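Local coordinates for maltose/maltodextrin-binding protein (PDB 2GH9) that binds maltotriose and probably serves as a periplasmic-type solute receptor that delivers maltodextrins to a membrane transporter, at residues E69-G74 against F99-R104; V271-Y276 against N285-L290; W345-N350 against A372-A377. All coordinates share one frame; numbering follows the deposited sequence.

The three contacts follow one another along the chain. None nests in or crosses another. Interaction 1 comes first and closes a loop of 24 residues, half of them helical. It sets helix 67-72 against the short strand 100-101 at one margin of the large mixed sheet. Interaction 2 closes a loop of only eight residues and lays helix 280-290 on strand 265-273 of the same sheet. These two contacts touch: Phe99 packs on Val272, and Gly74 meets Ala275 and Tyr276. Interaction 3 closes last, across 21 residues. It pairs helices 341-357 and 363-378 near the C terminus, beside the bound sugar and touching neither of the other two.

Interaction 1 (E69-G74 against F99-R104); sequences EMAQAG and FTFGGR
Ala71 and Phe101 bring the two backbones nearest, with Ala71 CA 7.3 Å from Phe101 CA, and no hydrogen bond joins the segments. The gap is bridged by side chains, chiefly by the phenyl ring of Phe101. Its CG stands anti to the backbone N (chi1 -165°), which swings the ring out from the strand to the helix. The nearest pair is Ala71 CB with Phe101 CD2, at 3.6 Å. The same methyl is 4.2 Å from Phe101 CE2, so it lies obliquely to the ring, near these two carbons. Gln72 adds a looser touch through its aliphatic part: Gln72 CG is 4.2 Å from Phe101 CE2. It too approaches the ring obliquely. Gln72 is exposed, and this is a contact at the protein surface.

The ring is carried by a tight beta hairpin. Strand 100-101 turns back into strand 104-113 through a type I' turn from Phe101 to Arg104. Two bonds close it, Phe101 N to Arg104 O at 2.8 Å and Arg104 N to Phe101 O at 3.1 Å. Gly102 and Gly103 occupy the corner positions, both with positive phi (65° and 71°), as a type I' turn requires. The hairpin lies at one margin of the mixed sheet of this periplasmic binding protein fold. On the other side of the contact, helix 67-72 is running out. Gly74 takes positive phi and ends it in a Schellman motif, with Gly74 N bonded to Ala71 O at 2.9 Å.

Further side chains surround the phenyl ring. Val67, from the start of the same helix, and Met106, from the returning strand, also touch Phe101. Pro339 touches both Phe101 and Gln72.

Interaction 2 (V271-Y276 against N285-L290); sequences VVVNAY and NFAKTL
Val271 and Ala287 meet methyl to methyl, with Val271 CG1 3.6 Å from Ala287 CB. Strand 271-273 and helix 285-290 run almost exactly antiparallel, at 174°, with their axes 9.2 Å apart. This is a beta-alpha unit: the chain leaves the sheet, turns, and comes back as a helix lying over the strand it has just left.

The bump on the helix is small. The Ala287 methyl points at the sheet and sits over the dip between Val271 and Val273, two strand residues that face the same way. Val273 CG2 forms the other wall of the dip, more loosely, 4.4 Å from Ala287 CB. Val271 straddles two helix residues with its fork. A chi1 of -179° turns CG1 across from the backbone N and toward the alanine. CG2, beside the backbone N, points to Leu290, and Val271 CG2 is 4.4 Å from Leu290 CD1. Leu290 comes nearly one turn after Ala287, and its CG also lies over one face of the Phe286 ring. Val272, between the two contact valines, points to the other side of the sheet and packs on Val59 and Val62.

All four touching residues are buried, and every contact is carbon to carbon. No hydrogen bond crosses. Helix and strand are thus held together here by apolar burial and fit of shape.

Interaction 3 (W345-N350 against A372-A377); sequences WGPWGN and AEIKKA. With GLC (alpha-D-glucopyranose), chain B.
Pro347 packs its ring against Glu373 and Ile374. Pro347 CB lies 3.8 Å from Ile374 CG1, an apolar touch, and 3.5 Å from Glu373 OE1, a van der Waals contact with an exposed residue. Ile374 is buried and also touches Val344 and Leu185. Helix 341-357 is kinked here: the N atoms of Gly346 and Pro347 make no bond to the preceding turn.

The side chain of Trp345, in the ligand pocket, leaves the helix on the side away from 372-377, and its indole lies against one glucose unit of the bound maltotriose. From CB, the chi1 of -60° sets CG anti to the carbonyl carbon and lays the indole along the sugar. First come CG and CD1, with Trp345 CD1 3.7 Å from glucose C4. C4 stands 3.6 Å above the indole plane of Trp345, over one face and offset toward the rim. CD2 and CE2 also lie under C4, with CD2 near C6 and CE2 near C2. Trp345 NE1 is 3.6 Å from glucose O3, but its weak hydrogen bond goes to Asp65. Trp345 CE3 meets glucose C6 at 3.8 Å and Trp345 CZ2 meets glucose C2 at 4.0 Å. Trp345 CH2, at the far end, is 4.2 Å from glucose O5. Replacing Trp345 by an alanine would remove the indole, and C2, C4 and C6 of this glucose would probably lose the aromatic face they pack on.

This glucose unit is hydrogen-bonded to Asp65, Asp155 and Trp66. Polar groups thus grip its oxygens while Trp345 packs on its carbons, as is familiar from sugar-binding proteins.

Interaction 1 (E69-G74 against F99-R104)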
ATOM      1  N   GLU A  69     -12.917  -9.269  -3.440  1.00 25.32           N
ATOM      2  CA  GLU A  69     -12.626 -10.434  -4.272  1.00 25.73           C
ATOM      3  C   GLU A  69     -12.426 -11.726  -3.474  1.00 26.32           C
ATOM      4  O   GLU A  69     -12.883 -12.800  -3.890  1.00 26.27           O
ATOM      5  CB  GLU A  69     -11.392 -10.182  -5.134  1.00 25.97           C
ATOM      6  CG  GLU A  69     -11.012 -11.320  -6.041  1.00 25.52           C
ATOM      7  CD  GLU A  69      -9.766 -11.064  -6.827  1.00 26.66           C
ATOM      8  OE1 GLU A  69      -9.229  -9.927  -6.778  1.00 29.44           O
ATOM      9  OE2 GLU A  69      -9.323 -12.006  -7.509  1.00 29.43           O
ATOM     10  N   MET A  70     -11.695 -11.636  -2.362  1.00 26.08           N
ATOM     11  CA  MET A  70     -11.457 -12.793  -1.516  1.00 26.19           C
ATOM     12  C   MET A  70     -12.742 -13.279  -0.817  1.00 26.58           C
ATOM     13  O   MET A  70     -12.990 -14.491  -0.745  1.00 25.53           O
ATOM     14  CB  MET A  70     -10.370 -12.483  -0.477  1.00 25.90           C
ATOM     15  CG  MET A  70      -8.986 -12.346  -1.086  1.00 24.78           C
ATOM     16  SD  MET A  70      -7.709 -12.102   0.166  1.00 24.89           S
ATOM     17  CE  MET A  70      -6.845 -13.652   0.128  1.00 28.86           C
ATOM     18  N   ALA A  71     -13.528 -12.328  -0.303  1.00 27.26           N
ATOM     19  CA  ALA A  71     -14.791 -12.611   0.356  1.00 28.29           C
ATOM     20  C   ALA A  71     -15.779 -13.297  -0.604  1.00 29.45           C
ATOM     21  O   ALA A  71     -16.422 -14.304  -0.244  1.00 30.50           O
ATOM     22  CB  ALA A  71     -15.384 -11.321   0.960  1.00 27.87           C
ATOM     23  N   GLN A  72     -15.862 -12.794  -1.832  1.00 30.11           N
ATOM     24  CA  GLN A  72     -16.646 -13.469  -2.884  1.00 30.81           C
ATOM     25  C   GLN A  72     -16.153 -14.863  -3.237  1.00 30.92           C
ATOM     26  O   GLN A  72     -16.956 -15.694  -3.645  1.00 31.16           O
ATOM     27  CB  GLN A  72     -16.667 -12.640  -4.162  1.00 31.22           C
ATOM     28  CG  GLN A  72     -17.596 -11.467  -4.103  1.00 32.68           C
ATOM     29  CD  GLN A  72     -17.994 -10.990  -5.481  1.00 33.09           C
ATOM     30  OE1 GLN A  72     -17.225 -11.126  -6.449  1.00 34.64           O
ATOM     31  NE2 GLN A  72     -19.201 -10.424  -5.586  1.00 33.36           N
ATOM     32  N   ALA A  73     -14.846 -15.126  -3.114  1.00 30.59           N
ATOM     33  CA  ALA A  73     -14.309 -16.465  -3.340  1.00 30.45           C
ATOM     34  C   ALA A  73     -14.574 -17.371  -2.141  1.00 30.29           C
ATOM     35  O   ALA A  73     -14.198 -18.543  -2.142  1.00 30.99           O
ATOM     36  CB  ALA A  73     -12.808 -16.410  -3.637  1.00 30.47           C
ATOM     37  N   GLY A  74     -15.195 -16.820  -1.114  1.00 30.15           N
ATOM     38  CA  GLY A  74     -15.578 -17.581   0.070  1.00 30.47           C
ATOM     39  C   GLY A  74     -14.404 -17.944   0.953  1.00 30.55           C
ATOM     40  O   GLY A  74     -14.558 -18.748   1.872  1.00 31.37           O
ATOM     41  N   PHE A  99     -12.047  -3.325   6.029  1.00 26.39           N
ATOM     42  CA  PHE A  99     -12.150  -4.777   6.158  1.00 26.98           C
ATOM     43  C   PHE A  99     -13.565  -5.297   6.336  1.00 28.05           C
ATOM     44  O   PHE A  99     -13.754  -6.474   6.663  1.00 27.99           O
ATOM     45  CB  PHE A  99     -11.218  -5.273   7.274  1.00 25.84           C
ATOM     46  CG  PHE A  99      -9.852  -5.568   6.774  1.00 24.62           C
ATOM     47  CD1 PHE A  99      -9.522  -6.836   6.344  1.00 25.75           C
ATOM     48  CD2 PHE A  99      -8.910  -4.546   6.640  1.00 24.90           C
ATOM     49  CE1 PHE A  99      -8.267  -7.094   5.826  1.00 24.02           C
ATOM     50  CE2 PHE A  99      -7.654  -4.798   6.115  1.00 22.10           C
ATOM     51  CZ  PHE A  99      -7.330  -6.056   5.711  1.00 23.55           C
ATOM     52  N   THR A 100     -14.546  -4.423   6.090  1.00 29.76           N
ATOM     53  CA  THR A 100     -15.969  -4.787   6.110  1.00 30.42           C
ATOM     54  C   THR A 100     -16.479  -4.993   4.677  1.00 31.57           C
ATOM     55  O   THR A 100     -16.277  -4.150   3.789  1.00 32.19           O
ATOM     56  CB  THR A 100     -16.792  -3.744   6.870  1.00 30.16           C
ATOM     57  OG1 THR A 100     -16.348  -3.700   8.231  1.00 29.65           O
ATOM     58  CG2 THR A 100     -18.305  -4.063   6.835  1.00 30.50           C
ATOM     59  N   PHE A 101     -17.080  -6.157   4.459  1.00 32.63           N
ATOM     60  CA  PHE A 101     -17.675  -6.523   3.180  1.00 33.15           C
ATOM     61  C   PHE A 101     -18.925  -7.395   3.393  1.00 34.01           C
ATOM     62  O   PHE A 101     -18.919  -8.336   4.188  1.00 34.29           O
ATOM     63  CB  PHE A 101     -16.666  -7.255   2.308  1.00 33.05           C
ATOM     64  CG  PHE A 101     -17.083  -7.349   0.867  1.00 32.44           C
ATOM     65  CD1 PHE A 101     -17.046  -6.218   0.052  1.00 32.56           C
ATOM     66  CD2 PHE A 101     -17.548  -8.552   0.337  1.00 32.30           C
ATOM     67  CE1 PHE A 101     -17.443  -6.285  -1.267  1.00 32.25           C
ATOM     68  CE2 PHE A 101     -17.941  -8.638  -0.986  1.00 31.90           C
ATOM     69  CZ  PHE A 101     -17.883  -7.508  -1.796  1.00 31.74           C
ATOM     70  N   GLY A 102     -19.994  -7.076   2.676  1.00 34.88           N
ATOM     71  CA  GLY A 102     -21.275  -7.759   2.876  1.00 35.09           C
ATOM     72  C   GLY A 102     -21.848  -7.491   4.260  1.00 35.54           C
ATOM     73  O   GLY A 102     -22.560  -8.334   4.820  1.00 36.15           O
ATOM     74  N   GLY A 103     -21.535  -6.321   4.814  1.00 35.33           N
ATOM     75  CA  GLY A 103     -21.925  -5.979   6.183  1.00 35.45           C
ATOM     76  C   GLY A 103     -21.190  -6.719   7.297  1.00 35.34           C
ATOM     77  O   GLY A 103     -21.575  -6.623   8.469  1.00 35.60           O
ATOM     78  N   ARG A 104     -20.126  -7.441   6.952  1.00 34.42           N
ATOM     79  CA  ARG A 104     -19.380  -8.204   7.934  1.00 34.73           C
ATOM     80  C   ARG A 104     -17.910  -7.828   7.958  1.00 33.50           C
ATOM     81  O   ARG A 104     -17.323  -7.477   6.926  1.00 33.46           O
ATOM     82  CB  ARG A 104     -19.492  -9.684   7.622  1.00 35.11           C
ATOM     83  CG  ARG A 104     -20.925 -10.178   7.599  1.00 37.13           C
ATOM     84  CD  ARG A 104     -20.946 -11.663   7.635  1.00 39.10           C
ATOM     85  NE  ARG A 104     -22.221 -12.180   7.164  1.00 45.12           N
ATOM     86  CZ  ARG A 104     -22.560 -13.466   7.205  1.00 47.00           C
ATOM     87  NH1 ARG A 104     -21.710 -14.373   7.706  1.00 47.98           N
ATOM     88  NH2 ARG A 104     -23.754 -13.841   6.741  1.00 47.55           N
TER

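Interaction 2 (V271-Y276 against N285-L290)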
ATOM      1  N   VAL A 271      -5.054  -8.798   9.236  1.00 21.15           N
ATOM      2  CA  VAL A 271      -4.898 -10.231   9.324  1.00 21.67           C
ATOM      3  C   VAL A 271      -6.212 -10.897   8.900  1.00 22.19           C
ATOM      4  O   VAL A 271      -7.304 -10.501   9.360  1.00 22.96           O
ATOM      5  CB  VAL A 271      -4.514 -10.700  10.754  1.00 21.48           C
ATOM      6  CG1 VAL A 271      -4.344 -12.210  10.770  1.00 20.94           C
ATOM      7  CG2 VAL A 271      -3.214  -9.972  11.278  1.00 20.29           C
ATOM      8  N   VAL A 272      -6.111 -11.898   8.033  1.00 22.39           N
ATOM      9  CA  VAL A 272      -7.280 -12.677   7.612  1.00 22.96           C
ATOM     10  C   VAL A 272      -7.063 -14.142   7.936  1.00 24.10           C
ATOM     11  O   VAL A 272      -5.941 -14.660   7.892  1.00 23.95           O
ATOM     12  CB  VAL A 272      -7.636 -12.503   6.105  1.00 22.68           C
ATOM     13  CG1 VAL A 272      -8.071 -11.043   5.820  1.00 20.10           C
ATOM     14  CG2 VAL A 272      -6.457 -12.937   5.220  1.00 22.68           C
ATOM     15  N   VAL A 273      -8.151 -14.804   8.297  1.00 25.01           N
ATOM     16  CA  VAL A 273      -8.108 -16.211   8.604  1.00 25.76           C
ATOM     17  C   VAL A 273      -8.752 -16.964   7.440  1.00 26.11           C
ATOM     18  O   VAL A 273      -9.733 -16.512   6.877  1.00 26.77           O
ATOM     19  CB  VAL A 273      -8.777 -16.486   9.994  1.00 26.52           C
ATOM     20  CG1 VAL A 273      -8.951 -17.999  10.238  1.00 24.91           C
ATOM     21  CG2 VAL A 273      -7.926 -15.881  11.095  1.00 26.67           C
ATOM     22  N   ASN A 274      -8.144 -18.083   7.066  1.00 27.19           N
ATOM     23  CA  ASN A 274      -8.640 -18.966   6.021  1.00 28.23           C
ATOM     24  C   ASN A 274      -9.935 -19.654   6.469  1.00 29.48           C
ATOM     25  O   ASN A 274      -9.941 -20.388   7.471  1.00 29.91           O
ATOM     26  CB  ASN A 274      -7.566 -20.011   5.720  1.00 27.81           C
ATOM     27  CG  ASN A 274      -7.875 -20.868   4.513  1.00 27.61           C
ATOM     28  OD1 ASN A 274      -8.983 -20.862   3.999  1.00 29.09           O
ATOM     29  ND2 ASN A 274      -6.869 -21.593   4.035  1.00 25.29           N
ATOM     30  N   ALA A 275     -11.019 -19.428   5.722  1.00 30.77           N
ATOM     31  CA  ALA A 275     -12.315 -20.052   6.019  1.00 31.68           C
ATOM     32  C   ALA A 275     -12.245 -21.590   5.985  1.00 32.82           C
ATOM     33  O   ALA A 275     -13.090 -22.271   6.569  1.00 33.72           O
ATOM     34  CB  ALA A 275     -13.374 -19.549   5.045  1.00 31.79           C
ATOM     35  N   TYR A 276     -11.221 -22.125   5.323  1.00 33.83           N
ATOM     36  CA  TYR A 276     -10.996 -23.566   5.219  1.00 34.37           C
ATOM     37  C   TYR A 276      -9.910 -24.078   6.156  1.00 35.16           C
ATOM     38  O   TYR A 276      -9.432 -25.216   6.007  1.00 35.73           O
ATOM     39  CB  TYR A 276     -10.622 -23.909   3.782  1.00 34.93           C
ATOM     40  CG  TYR A 276     -11.743 -23.668   2.827  1.00 35.13           C
ATOM     41  CD1 TYR A 276     -12.680 -24.654   2.573  1.00 35.90           C
ATOM     42  CD2 TYR A 276     -11.886 -22.445   2.195  1.00 35.80           C
ATOM     43  CE1 TYR A 276     -13.732 -24.433   1.699  1.00 35.76           C
ATOM     44  CE2 TYR A 276     -12.914 -22.211   1.322  1.00 35.45           C
ATOM     45  CZ  TYR A 276     -13.847 -23.215   1.069  1.00 36.71           C
ATOM     46  OH  TYR A 276     -14.886 -22.976   0.189  1.00 35.11           O
ATOM     47  N   ASN A 285      -6.864 -17.249  17.555  1.00 27.53           N
ATOM     48  CA  ASN A 285      -6.197 -16.813  18.776  1.00 27.22           C
ATOM     49  C   ASN A 285      -4.859 -16.182  18.436  1.00 26.80           C
ATOM     50  O   ASN A 285      -4.519 -15.150  18.979  1.00 26.72           O
ATOM     51  CB  ASN A 285      -5.989 -17.972  19.757  1.00 27.90           C
ATOM     52  CG  ASN A 285      -7.240 -18.312  20.555  1.00 28.15           C
ATOM     53  OD1 ASN A 285      -8.112 -17.469  20.762  1.00 31.09           O
ATOM     54  ND2 ASN A 285      -7.327 -19.555  21.006  1.00 29.79           N
ATOM     55  N   PHE A 286      -4.114 -16.785  17.517  1.00 27.01           N
ATOM     56  CA  PHE A 286      -2.798 -16.253  17.163  1.00 26.81           C
ATOM     57  C   PHE A 286      -2.932 -14.889  16.485  1.00 26.62           C
ATOM     58  O   PHE A 286      -2.193 -13.962  16.808  1.00 25.58           O
ATOM     59  CB  PHE A 286      -2.034 -17.213  16.264  1.00 26.95           C
ATOM     60  CG  PHE A 286      -0.722 -16.660  15.785  1.00 26.95           C
ATOM     61  CD1 PHE A 286       0.235 -16.232  16.703  1.00 27.28           C
ATOM     62  CD2 PHE A 286      -0.438 -16.578  14.432  1.00 26.19           C
ATOM     63  CE1 PHE A 286       1.466 -15.714  16.273  1.00 28.17           C
ATOM     64  CE2 PHE A 286       0.800 -16.061  13.994  1.00 27.74           C
ATOM     65  CZ  PHE A 286       1.741 -15.625  14.920  1.00 26.39           C
ATOM     66  N   ALA A 287      -3.879 -14.775  15.554  1.00 26.56           N
ATOM     67  CA  ALA A 287      -4.175 -13.492  14.911  1.00 26.96           C
ATOM     68  C   ALA A 287      -4.466 -12.390  15.941  1.00 27.31           C
ATOM     69  O   ALA A 287      -3.983 -11.259  15.801  1.00 26.62           O
ATOM     70  CB  ALA A 287      -5.338 -13.641  13.935  1.00 26.74           C
ATOM     71  N   LYS A 288      -5.232 -12.730  16.982  1.00 27.38           N
ATOM     72  CA  LYS A 288      -5.611 -11.750  17.985  1.00 27.61           C
ATOM     73  C   LYS A 288      -4.385 -11.298  18.783  1.00 27.30           C
ATOM     74  O   LYS A 288      -4.312 -10.139  19.136  1.00 27.12           O
ATOM     75  CB  LYS A 288      -6.759 -12.266  18.882  1.00 28.24           C
ATOM     76  CG  LYS A 288      -8.083 -12.426  18.120  1.00 28.90           C
ATOM     77  CD  LYS A 288      -9.120 -13.281  18.844  1.00 28.19           C
ATOM     78  CE  LYS A 288      -9.652 -12.592  20.084  1.00 29.55           C
ATOM     79  NZ  LYS A 288     -10.910 -13.251  20.592  1.00 28.78           N
ATOM     80  N   THR A 289      -3.411 -12.182  19.002  1.00 27.36           N
ATOM     81  CA  THR A 289      -2.167 -11.792  19.703  1.00 27.85           C
ATOM     82  C   THR A 289      -1.395 -10.710  18.936  1.00 27.65           C
ATOM     83  O   THR A 289      -0.733  -9.891  19.546  1.00 27.64           O
ATOM     84  CB  THR A 289      -1.196 -12.990  19.997  1.00 28.25           C
ATOM     85  OG1 THR A 289      -0.661 -13.546  18.770  1.00 29.11           O
ATOM     86  CG2 THR A 289      -1.899 -14.079  20.827  1.00 29.32           C
ATOM     87  N   LEU A 290      -1.487 -10.722  17.602  1.00 26.85           N
ATOM     88  CA  LEU A 290      -0.685  -9.840  16.759  1.00 26.98           C
ATOM     89  C   LEU A 290      -1.186  -8.392  16.744  1.00 27.18           C
ATOM     90  O   LEU A 290      -0.431  -7.481  16.414  1.00 26.31           O
ATOM     91  CB  LEU A 290      -0.627 -10.398  15.309  1.00 26.27           C
ATOM     92  CG  LEU A 290      -0.092 -11.819  15.051  1.00 25.70           C
ATOM     93  CD1 LEU A 290      -0.230 -12.218  13.555  1.00 24.36           C
ATOM     94  CD2 LEU A 290       1.372 -11.998  15.525  1.00 21.98           C
TER

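Interaction 3 (W345-N350 against A372-A377)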
ATOM      1  N   TRP A 345      -6.208  -2.877 -11.733  1.00 28.31           N
ATOM      2  CA  TRP A 345      -4.761  -2.709 -11.585  1.00 27.74           C
ATOM      3  C   TRP A 345      -3.961  -3.110 -12.829  1.00 27.97           C
ATOM      4  O   TRP A 345      -2.986  -2.445 -13.200  1.00 27.62           O
ATOM      5  CB  TRP A 345      -4.248  -3.530 -10.392  1.00 26.17           C
ATOM      6  CG  TRP A 345      -4.820  -3.192  -9.037  1.00 25.34           C
ATOM      7  CD1 TRP A 345      -5.507  -4.034  -8.211  1.00 24.62           C
ATOM      8  CD2 TRP A 345      -4.687  -1.951  -8.312  1.00 23.95           C
ATOM      9  NE1 TRP A 345      -5.829  -3.403  -7.051  1.00 24.40           N
ATOM     10  CE2 TRP A 345      -5.341  -2.125  -7.074  1.00 23.77           C
ATOM     11  CE3 TRP A 345      -4.086  -0.719  -8.592  1.00 23.95           C
ATOM     12  CZ2 TRP A 345      -5.412  -1.112  -6.114  1.00 23.82           C
ATOM     13  CZ3 TRP A 345      -4.170   0.284  -7.653  1.00 24.54           C
ATOM     14  CH2 TRP A 345      -4.829   0.080  -6.418  1.00 24.54           C
ATOM     15  N   GLY A 346      -4.337  -4.223 -13.447  1.00 28.40           N
ATOM     16  CA  GLY A 346      -3.591  -4.732 -14.604  1.00 28.99           C
ATOM     17  C   GLY A 346      -3.575  -3.761 -15.783  1.00 29.04           C
ATOM     18  O   GLY A 346      -2.501  -3.294 -16.175  1.00 29.20           O
ATOM     19  N   PRO A 347      -4.757  -3.460 -16.358  1.00 29.88           N
ATOM     20  CA  PRO A 347      -4.832  -2.490 -17.463  1.00 30.17           C
ATOM     21  C   PRO A 347      -4.350  -1.085 -17.082  1.00 30.63           C
ATOM     22  O   PRO A 347      -3.802  -0.376 -17.933  1.00 30.57           O
ATOM     23  CB  PRO A 347      -6.321  -2.461 -17.807  1.00 31.01           C
ATOM     24  CG  PRO A 347      -6.862  -3.773 -17.292  1.00 31.76           C
ATOM     25  CD  PRO A 347      -6.079  -4.023 -16.041  1.00 29.95           C
ATOM     26  N   TRP A 348      -4.556  -0.693 -15.816  1.00 29.60           N
ATOM     27  CA  TRP A 348      -4.098   0.617 -15.331  1.00 29.56           C
ATOM     28  C   TRP A 348      -2.591   0.714 -15.384  1.00 28.89           C
ATOM     29  O   TRP A 348      -2.053   1.701 -15.885  1.00 28.75           O
ATOM     30  CB  TRP A 348      -4.614   0.870 -13.907  1.00 29.18           C
ATOM     31  CG  TRP A 348      -4.398   2.248 -13.340  1.00 28.61           C
ATOM     32  CD1 TRP A 348      -3.870   3.351 -13.968  1.00 28.74           C
ATOM     33  CD2 TRP A 348      -4.755   2.675 -12.027  1.00 28.94           C
ATOM     34  NE1 TRP A 348      -3.877   4.431 -13.118  1.00 27.03           N
ATOM     35  CE2 TRP A 348      -4.426   4.049 -11.924  1.00 28.27           C
ATOM     36  CE3 TRP A 348      -5.332   2.034 -10.926  1.00 26.41           C
ATOM     37  CZ2 TRP A 348      -4.631   4.773 -10.763  1.00 27.27           C
ATOM     38  CZ3 TRP A 348      -5.549   2.757  -9.789  1.00 27.28           C
ATOM     39  CH2 TRP A 348      -5.195   4.109  -9.704  1.00 27.71           C
ATOM     40  N   GLY A 349      -1.922  -0.314 -14.873  1.00 28.94           N
ATOM     41  CA  GLY A 349      -0.475  -0.413 -14.888  1.00 29.50           C
ATOM     42  C   GLY A 349       0.092  -0.678 -16.278  1.00 29.69           C
ATOM     43  O   GLY A 349       1.203  -0.248 -16.599  1.00 29.36           O
ATOM     44  N   ASN A 350      -0.669  -1.397 -17.096  1.00 30.07           N
ATOM     45  CA  ASN A 350      -0.292  -1.602 -18.494  1.00 30.43           C
ATOM     46  C   ASN A 350      -0.285  -0.263 -19.237  1.00 29.77           C
ATOM     47  O   ASN A 350       0.613   0.008 -20.020  1.00 30.01           O
ATOM     48  CB  ASN A 350      -1.227  -2.621 -19.164  1.00 30.52           C
ATOM     49  CG  ASN A 350      -1.000  -4.062 -18.663  1.00 33.00           C
ATOM     50  OD1 ASN A 350      -0.001  -4.369 -17.991  1.00 33.97           O
ATOM     51  ND2 ASN A 350      -1.938  -4.957 -19.008  1.00 32.87           N
ATOM     52  N   ALA A 372     -11.379   0.891 -21.981  1.00 45.44           N
ATOM     53  CA  ALA A 372     -12.076  -0.165 -22.735  1.00 45.83           C
ATOM     54  C   ALA A 372     -11.814  -1.554 -22.142  1.00 46.32           C
ATOM     55  O   ALA A 372     -12.756  -2.303 -21.886  1.00 46.15           O
ATOM     56  CB  ALA A 372     -11.662  -0.133 -24.190  1.00 45.77           C
ATOM     57  N   GLU A 373     -10.537  -1.870 -21.929  1.00 47.07           N
ATOM     58  CA  GLU A 373     -10.092  -3.108 -21.258  1.00 47.95           C
ATOM     59  C   GLU A 373     -10.696  -3.346 -19.873  1.00 48.32           C
ATOM     60  O   GLU A 373     -11.086  -4.472 -19.555  1.00 48.59           O
ATOM     61  CB  GLU A 373      -8.576  -3.110 -21.110  1.00 47.93           C
ATOM     62  CG  GLU A 373      -7.820  -3.350 -22.401  1.00 49.20           C
ATOM     63  CD  GLU A 373      -6.310  -3.384 -22.212  1.00 49.67           C
ATOM     64  OE1 GLU A 373      -5.834  -3.656 -21.079  1.00 53.00           O
ATOM     65  OE2 GLU A 373      -5.590  -3.145 -23.208  1.00 52.62           O
ATOM     66  N   ILE A 374     -10.737  -2.296 -19.053  1.00 48.56           N
ATOM     67  CA  ILE A 374     -11.352  -2.362 -17.724  1.00 49.12           C
ATOM     68  C   ILE A 374     -12.863  -2.586 -17.800  1.00 49.64           C
ATOM     69  O   ILE A 374     -13.397  -3.392 -17.038  1.00 49.12           O
ATOM     70  CB  ILE A 374     -11.055  -1.079 -16.868  1.00 48.92           C
ATOM     71  CG1 ILE A 374      -9.571  -1.014 -16.489  1.00 48.67           C
ATOM     72  CG2 ILE A 374     -11.890  -1.064 -15.614  1.00 48.30           C
ATOM     73  CD1 ILE A 374      -9.126   0.335 -15.943  1.00 48.79           C
ATOM     74  N   LYS A 375     -13.551  -1.876 -18.700  1.00 50.64           N
ATOM     75  CA  LYS A 375     -15.011  -2.053 -18.879  1.00 51.53           C
ATOM     76  C   LYS A 375     -15.338  -3.495 -19.240  1.00 51.75           C
ATOM     77  O   LYS A 375     -16.263  -4.097 -18.675  1.00 51.89           O
ATOM     78  CB  LYS A 375     -15.576  -1.114 -19.958  1.00 51.69           C
ATOM     79  CG  LYS A 375     -15.855   0.297 -19.468  1.00 52.74           C
ATOM     80  CD  LYS A 375     -16.521   1.168 -20.544  1.00 52.70           C
ATOM     81  CE  LYS A 375     -16.479   2.653 -20.160  1.00 53.20           C
ATOM     82  NZ  LYS A 375     -17.258   3.543 -21.090  1.00 53.22           N
ATOM     83  N   LYS A 376     -14.562  -4.032 -20.175  1.00 52.30           N
ATOM     84  CA  LYS A 376     -14.688  -5.424 -20.610  1.00 52.91           C
ATOM     85  C   LYS A 376     -14.434  -6.434 -19.487  1.00 52.97           C
ATOM     86  O   LYS A 376     -15.158  -7.426 -19.382  1.00 53.02           O
ATOM     87  CB  LYS A 376     -13.767  -5.697 -21.811  1.00 53.04           C
ATOM     88  CG  LYS A 376     -14.407  -5.274 -23.147  1.00 53.93           C
ATOM     89  CD  LYS A 376     -13.387  -4.878 -24.218  1.00 54.16           C
ATOM     90  CE  LYS A 376     -14.080  -4.416 -25.511  1.00 54.78           C
ATOM     91  NZ  LYS A 376     -13.176  -4.524 -26.710  1.00 55.78           N
ATOM     92  N   ALA A 377     -13.429  -6.170 -18.649  1.00 53.05           N
ATOM     93  CA  ALA A 377     -13.064  -7.081 -17.557  1.00 53.00           C
ATOM     94  C   ALA A 377     -14.103  -7.081 -16.438  1.00 53.14           C
ATOM     95  O   ALA A 377     -14.320  -8.115 -15.791  1.00 53.41           O
ATOM     96  CB  ALA A 377     -11.677  -6.749 -17.010  1.00 52.85           C
TER
HETATM   97  C1  GLC B   3      -1.488  -2.260  -4.213  1.00 21.41           C
HETATM   98  C2  GLC B   3      -2.696  -3.153  -4.004  1.00 23.81           C
HETATM   99  C3  GLC B   3      -2.560  -4.428  -4.822  1.00 20.91           C
HETATM  100  C4  GLC B   3      -2.295  -4.064  -6.277  1.00 22.87           C
HETATM  101  C5  GLC B   3      -1.088  -3.129  -6.435  1.00 21.20           C
HETATM  102  C6  GLC B   3      -0.875  -2.640  -7.876  1.00 22.18           C
HETATM  103  O2  GLC B   3      -2.848  -3.473  -2.608  1.00 23.79           O
HETATM  104  O3  GLC B   3      -3.751  -5.201  -4.716  1.00 20.11           O
HETATM  105  O4  GLC B   3      -2.094  -5.279  -6.998  1.00 22.90           O
HETATM  106  O5  GLC B   3      -1.270  -1.975  -5.610  1.00 20.90           O
HETATM  107  O6  GLC B   3       0.477  -2.190  -8.023  1.00 25.43           O